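PDB 4MF9: hemin degrading factor from Pseudomonas aeruginosa, which binds heme and probably serves in its intracellular trafficking and degradation. Local coordinates for residues L300-V311 with S322-I333. Residues are numbered along the deposited sequence; the frame is centred on the assembly and turned at random.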
loop_
_atom_site.group_PDB
_atom_site.type_symbol
_atom_site.label_atom_id
_atom_site.label_comp_id
_atom_site.label_asym_id
_atom_site.label_seq_id
_atom_site.Cartn_x
_atom_site.Cartn_y
_atom_site.Cartn_z
ATOM N N LEU A 300 -4.731 -5.338 -9.725
ATOM C CA LEU A 300 -5.925 -5.476 -8.888
ATOM C C LEU A 300 -6.663 -6.813 -9.072
ATOM O O LEU A 300 -7.233 -7.094 -10.133
ATOM C CB LEU A 300 -6.886 -4.297 -9.151
ATOM C CG LEU A 300 -8.278 -4.356 -8.519
ATOM C CD1 LEU A 300 -8.199 -4.385 -7.000
ATOM C CD2 LEU A 300 -9.172 -3.208 -8.994
ATOM N N LYS A 301 -6.738 -7.589 -8.034
ATOM C CA LYS A 301 -7.440 -8.802 -8.034
ATOM C C LYS A 301 -8.937 -8.537 -7.790
ATOM O O LYS A 301 -9.417 -8.593 -6.695
ATOM C CB LYS A 301 -6.832 -9.687 -6.947
ATOM C CG LYS A 301 -7.167 -11.145 -6.933
ATOM C CD LYS A 301 -7.407 -11.719 -8.302
ATOM C CE LYS A 301 -6.274 -12.606 -8.712
ATOM N NZ LYS A 301 -6.151 -13.655 -7.707
ATOM N N THR A 302 -9.649 -8.259 -8.869
ATOM C CA THR A 302 -11.069 -7.895 -8.821
ATOM C C THR A 302 -11.948 -8.836 -8.003
ATOM O O THR A 302 -12.934 -8.402 -7.404
ATOM C CB THR A 302 -11.661 -7.743 -10.232
ATOM O OG1 THR A 302 -11.639 -9.010 -10.921
ATOM C CG2 THR A 302 -10.858 -6.726 -11.007
ATOM N N THR A 303 -11.574 -10.112 -7.952
ATOM C CA THR A 303 -12.354 -11.117 -7.230
ATOM C C THR A 303 -12.252 -10.979 -5.720
ATOM O O THR A 303 -13.040 -11.566 -4.980
ATOM C CB THR A 303 -11.916 -12.534 -7.628
ATOM O OG1 THR A 303 -10.503 -12.535 -7.856
ATOM C CG2 THR A 303 -12.623 -12.958 -8.909
ATOM N N GLY A 304 -11.276 -10.205 -5.259
ATOM C CA GLY A 304 -11.072 -10.029 -3.833
ATOM C C GLY A 304 -11.929 -8.909 -3.288
ATOM O O GLY A 304 -12.054 -8.754 -2.065
ATOM N N ILE A 305 -12.521 -8.141 -4.203
ATOM C CA ILE A 305 -13.385 -7.005 -3.852
ATOM C C ILE A 305 -14.746 -7.473 -3.369
ATOM O O ILE A 305 -15.512 -8.058 -4.132
ATOM C CB ILE A 305 -13.606 -6.068 -5.059
ATOM C CG1 ILE A 305 -12.278 -5.472 -5.527
ATOM C CG2 ILE A 305 -14.557 -4.936 -4.689
ATOM C CD1 ILE A 305 -12.414 -4.589 -6.771
ATOM N N ALA A 306 -15.055 -7.209 -2.104
ATOM C CA ALA A 306 -16.342 -7.601 -1.541
ATOM C C ALA A 306 -17.366 -6.473 -1.617
ATOM O O ALA A 306 -18.544 -6.727 -1.858
ATOM C CB ALA A 306 -16.188 -8.055 -0.122
ATOM N N GLU A 307 -16.924 -5.238 -1.369
ATOM C CA GLU A 307 -17.812 -4.069 -1.446
ATOM C C GLU A 307 -17.122 -2.909 -2.133
ATOM O O GLU A 307 -15.903 -2.727 -2.014
ATOM C CB GLU A 307 -18.245 -3.589 -0.062
ATOM C CG GLU A 307 -18.719 -4.649 0.888
ATOM C CD GLU A 307 -18.867 -4.122 2.304
ATOM O OE1 GLU A 307 -19.240 -2.933 2.484
ATOM O OE2 GLU A 307 -18.612 -4.910 3.235
ATOM N N LEU A 308 -17.921 -2.113 -2.832
ATOM C CA LEU A 308 -17.435 -0.952 -3.556
ATOM C C LEU A 308 -18.371 0.212 -3.248
ATOM O O LEU A 308 -19.593 0.118 -3.473
ATOM C CB LEU A 308 -17.436 -1.225 -5.067
ATOM C CG LEU A 308 -16.860 -0.031 -5.828
ATOM C CD1 LEU A 308 -15.396 0.224 -5.364
ATOM C CD2 LEU A 308 -16.949 -0.219 -7.325
ATOM N N TRP A 309 -17.809 1.300 -2.725
ATOM C CA TRP A 309 -18.613 2.448 -2.303
ATOM C C TRP A 309 -18.187 3.731 -2.986
ATOM O O TRP A 309 -16.984 3.993 -3.145
ATOM C CB TRP A 309 -18.453 2.652 -0.794
ATOM C CG TRP A 309 -19.109 1.613 0.027
ATOM C CD1 TRP A 309 -18.596 0.396 0.380
ATOM C CD2 TRP A 309 -20.400 1.699 0.626
ATOM N NE1 TRP A 309 -19.501 -0.287 1.152
ATOM C CE2 TRP A 309 -20.616 0.496 1.324
ATOM C CE3 TRP A 309 -21.401 2.681 0.639
ATOM C CZ2 TRP A 309 -21.797 0.245 2.025
ATOM C CZ3 TRP A 309 -22.562 2.434 1.340
ATOM C CH2 TRP A 309 -22.756 1.227 2.024
ATOM N N ARG A 310 -19.163 4.526 -3.377
ATOM C CA ARG A 310 -18.960 5.901 -3.693
ATOM C C ARG A 310 -19.120 6.718 -2.385
ATOM O O ARG A 310 -20.079 6.595 -1.741
ATOM C CB ARG A 310 -19.935 6.416 -4.741
ATOM C CG ARG A 310 -19.974 7.893 -4.965
ATOM C CD ARG A 310 -20.773 8.329 -6.218
ATOM N NE ARG A 310 -22.061 7.671 -6.321
ATOM C CZ ARG A 310 -22.523 7.052 -7.397
ATOM N NH1 ARG A 310 -21.810 6.994 -8.511
ATOM N NH2 ARG A 310 -23.716 6.520 -7.372
ATOM N N VAL A 311 -18.158 7.549 -2.061
ATOM C CA VAL A 311 -18.198 8.254 -0.773
ATOM C C VAL A 311 -18.001 9.742 -0.991
ATOM O O VAL A 311 -17.169 10.136 -1.814
ATOM C CB VAL A 311 -17.087 7.747 0.172
ATOM C CG1 VAL A 311 -17.191 8.410 1.563
ATOM C CG2 VAL A 311 -17.150 6.234 0.307
ATOM N N SER A 322 -14.857 10.067 -3.562
ATOM C CA SER A 322 -13.906 8.976 -3.743
ATOM C C SER A 322 -14.681 7.694 -3.964
ATOM O O SER A 322 -15.869 7.630 -3.648
ATOM C CB SER A 322 -13.034 8.822 -2.498
ATOM O OG SER A 322 -13.836 8.511 -1.371
ATOM N N TRP A 323 -14.011 6.687 -4.525
ATOM C CA TRP A 323 -14.522 5.321 -4.553
ATOM C C TRP A 323 -13.610 4.489 -3.660
ATOM O O TRP A 323 -12.386 4.633 -3.716
ATOM C CB TRP A 323 -14.488 4.751 -5.973
ATOM C CG TRP A 323 -15.606 5.237 -6.854
ATOM C CD1 TRP A 323 -16.303 6.412 -6.739
ATOM C CD2 TRP A 323 -16.166 4.548 -7.975
ATOM N NE1 TRP A 323 -17.253 6.498 -7.737
ATOM C CE2 TRP A 323 -17.185 5.365 -8.508
ATOM C CE3 TRP A 323 -15.887 3.323 -8.593
ATOM C CZ2 TRP A 323 -17.936 4.991 -9.616
ATOM C CZ3 TRP A 323 -16.637 2.953 -9.696
ATOM C CH2 TRP A 323 -17.650 3.787 -10.198
ATOM N N GLU A 324 -14.208 3.638 -2.830
ATOM C CA GLU A 324 -13.466 2.844 -1.859
ATOM C C GLU A 324 -13.887 1.377 -1.975
ATOM O O GLU A 324 -15.065 1.035 -1.851
ATOM C CB GLU A 324 -13.673 3.425 -0.445
ATOM C CG GLU A 324 -13.349 4.926 -0.415
ATOM C CD GLU A 324 -13.391 5.569 0.955
ATOM O OE1 GLU A 324 -13.647 4.870 1.961
ATOM O OE2 GLU A 324 -13.159 6.795 1.014
ATOM N N ALA A 325 -12.909 0.519 -2.256
ATOM C CA ALA A 325 -13.148 -0.913 -2.412
ATOM C C ALA A 325 -12.632 -1.646 -1.176
ATOM O O ALA A 325 -11.526 -1.378 -0.692
ATOM C CB ALA A 325 -12.461 -1.414 -3.653
ATOM N N PHE A 326 -13.407 -2.560 -0.659
ATOM C CA PHE A 326 -13.101 -3.323 0.504
ATOM C C PHE A 326 -13.124 -4.835 0.258
ATOM O O PHE A 326 -13.891 -5.308 -0.539
ATOM C CB PHE A 326 -14.076 -3.035 1.602
ATOM C CG PHE A 326 -14.167 -1.571 1.960
ATOM C CD1 PHE A 326 -14.979 -0.721 1.264
ATOM C CD2 PHE A 326 -13.426 -1.063 2.992
ATOM C CE1 PHE A 326 -15.088 0.594 1.607
ATOM C CE2 PHE A 326 -13.499 0.262 3.325
ATOM C CZ PHE A 326 -14.312 1.093 2.617
ATOM N N ASP A 327 -12.285 -5.552 0.982
ATOM C CA ASP A 327 -12.298 -7.007 1.010
ATOM C C ASP A 327 -13.319 -7.560 2.010
ATOM O O ASP A 327 -13.940 -6.769 2.667
ATOM C CB ASP A 327 -10.912 -7.561 1.263
ATOM C CG ASP A 327 -10.409 -7.281 2.620
ATOM O OD1 ASP A 327 -11.157 -7.051 3.543
ATOM O OD2 ASP A 327 -9.213 -7.342 2.764
ATOM N N PRO A 328 -13.413 -8.873 2.157
ATOM C CA PRO A 328 -14.358 -9.471 3.068
ATOM C C PRO A 328 -14.066 -9.176 4.517
ATOM O O PRO A 328 -14.888 -9.479 5.294
ATOM C CB PRO A 328 -14.260 -10.967 2.771
ATOM C CG PRO A 328 -13.997 -11.018 1.352
ATOM C CD PRO A 328 -13.121 -9.805 1.049
ATOM N N ASP A 329 -12.904 -8.664 4.830
ATOM C CA ASP A 329 -12.569 -8.369 6.224
ATOM C C ASP A 329 -12.842 -6.910 6.600
ATOM O O ASP A 329 -12.603 -6.496 7.741
ATOM C CB ASP A 329 -11.115 -8.731 6.526
ATOM C CG ASP A 329 -10.846 -10.213 6.382
ATOM O OD1 ASP A 329 -11.760 -11.017 6.675
ATOM O OD2 ASP A 329 -9.720 -10.569 5.969
ATOM N N GLY A 330 -13.353 -6.140 5.645
ATOM C CA GLY A 330 -13.643 -4.736 5.895
ATOM C C GLY A 330 -12.439 -3.837 5.685
ATOM O O GLY A 330 -12.492 -2.640 5.986
ATOM N N GLU A 331 -11.354 -4.402 5.154
ATOM C CA GLU A 331 -10.152 -3.612 4.916
ATOM C C GLU A 331 -10.149 -3.012 3.515
ATOM O O GLU A 331 -10.619 -3.637 2.560
ATOM C CB GLU A 331 -8.893 -4.456 5.146
ATOM C CG GLU A 331 -8.713 -4.950 6.579
ATOM C CD GLU A 331 -8.405 -3.831 7.573
ATOM O OE1 GLU A 331 -7.286 -3.276 7.534
ATOM O OE2 GLU A 331 -9.276 -3.513 8.408
ATOM N N LEU A 332 -9.607 -1.834 3.369
ATOM C CA LEU A 332 -9.516 -1.128 2.132
ATOM C C LEU A 332 -8.506 -1.777 1.142
ATOM O O LEU A 332 -7.334 -1.895 1.430
ATOM C CB LEU A 332 -8.992 0.228 2.426
ATOM C CG LEU A 332 -9.858 1.453 2.552
ATOM C CD1 LEU A 332 -9.027 2.635 2.971
ATOM C CD2 LEU A 332 -10.657 1.725 1.330
ATOM N N ILE A 333 -8.983 -2.187 -0.029
ATOM C CA ILE A 333 -8.109 -2.543 -1.130
ATOM C C ILE A 333 -7.404 -1.433 -1.882
ATOM O O ILE A 333 -6.203 -1.396 -2.059
ATOM C CB ILE A 333 -8.867 -3.476 -2.114
ATOM C CG1 ILE A 333 -9.368 -4.725 -1.411
ATOM C CG2 ILE A 333 -8.078 -3.771 -3.352
ATOM C CD1 ILE A 333 -10.482 -5.429 -2.109
HETATM O O HOH W 1 -16.417 -6.191 3.486
HETATM O O HOH W 2 -14.435 11.090 -0.167
#
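Trp323 packs against Leu308 and Arg310 on one face of the antiparallel hairpin made by strands 307-313 and 320-326. With CG anti to its own carbonyl carbon (chi1 -78°), its indole spans both neighbours: the six-membered ring meets Leu308, with Leu308 CD2 standing 3.9 Å from Trp323 CE3, while the five-membered ring approaches Arg310, whose CB is 4.0 Å from Trp323 NE1. Arg310 runs alongside the indole in the same direction, and its guanidinium plane is turned 72° from the ring. Both polar ends find the C-terminal helix region: Trp323 NE1 and Arg310 NH1 each donate to the carbonyl of Ala354, and Arg310 also forms a salt bridge with Glu241. Leu308 CD1 continues this face onto Ala325 CB.

On the other face Phe326 meets Trp309. The phenyl CE1 comes 3.7 Å from Trp309 CD1, the two ring planes nearly perpendicular at 82°. The indole is steadied within its own strand, because Trp309 NE1 donates a nearly straight 3.0 Å bond, in the ring plane, to the anti lone pair of Glu307 OE1. A water then links Glu307 OE2 to the carbonyl of Asp327. Helix 228-235 packs against both side chains with Leu232, and against Phe326 also with Arg228 and Thr229.

Beyond them, Val311 lays CG2 against the carboxylate carbon of Glu324, 3.9 Å from CD, at about a right angle to that extended chain. At the other end Ala306 N and Glu307 N both donate to Phe326 O, at 2.7 and 3.1 Å, a classic beta bulge.

Val311 thus packs against a buried glutamate whose oxygens form salt bridges with Arg228 and Lys313, both heme-binding residues. Glu324 would therefore probably remain ionised and may help hold these two cations at the heme, which lies about 4 Å from its side chain at the nearest atoms.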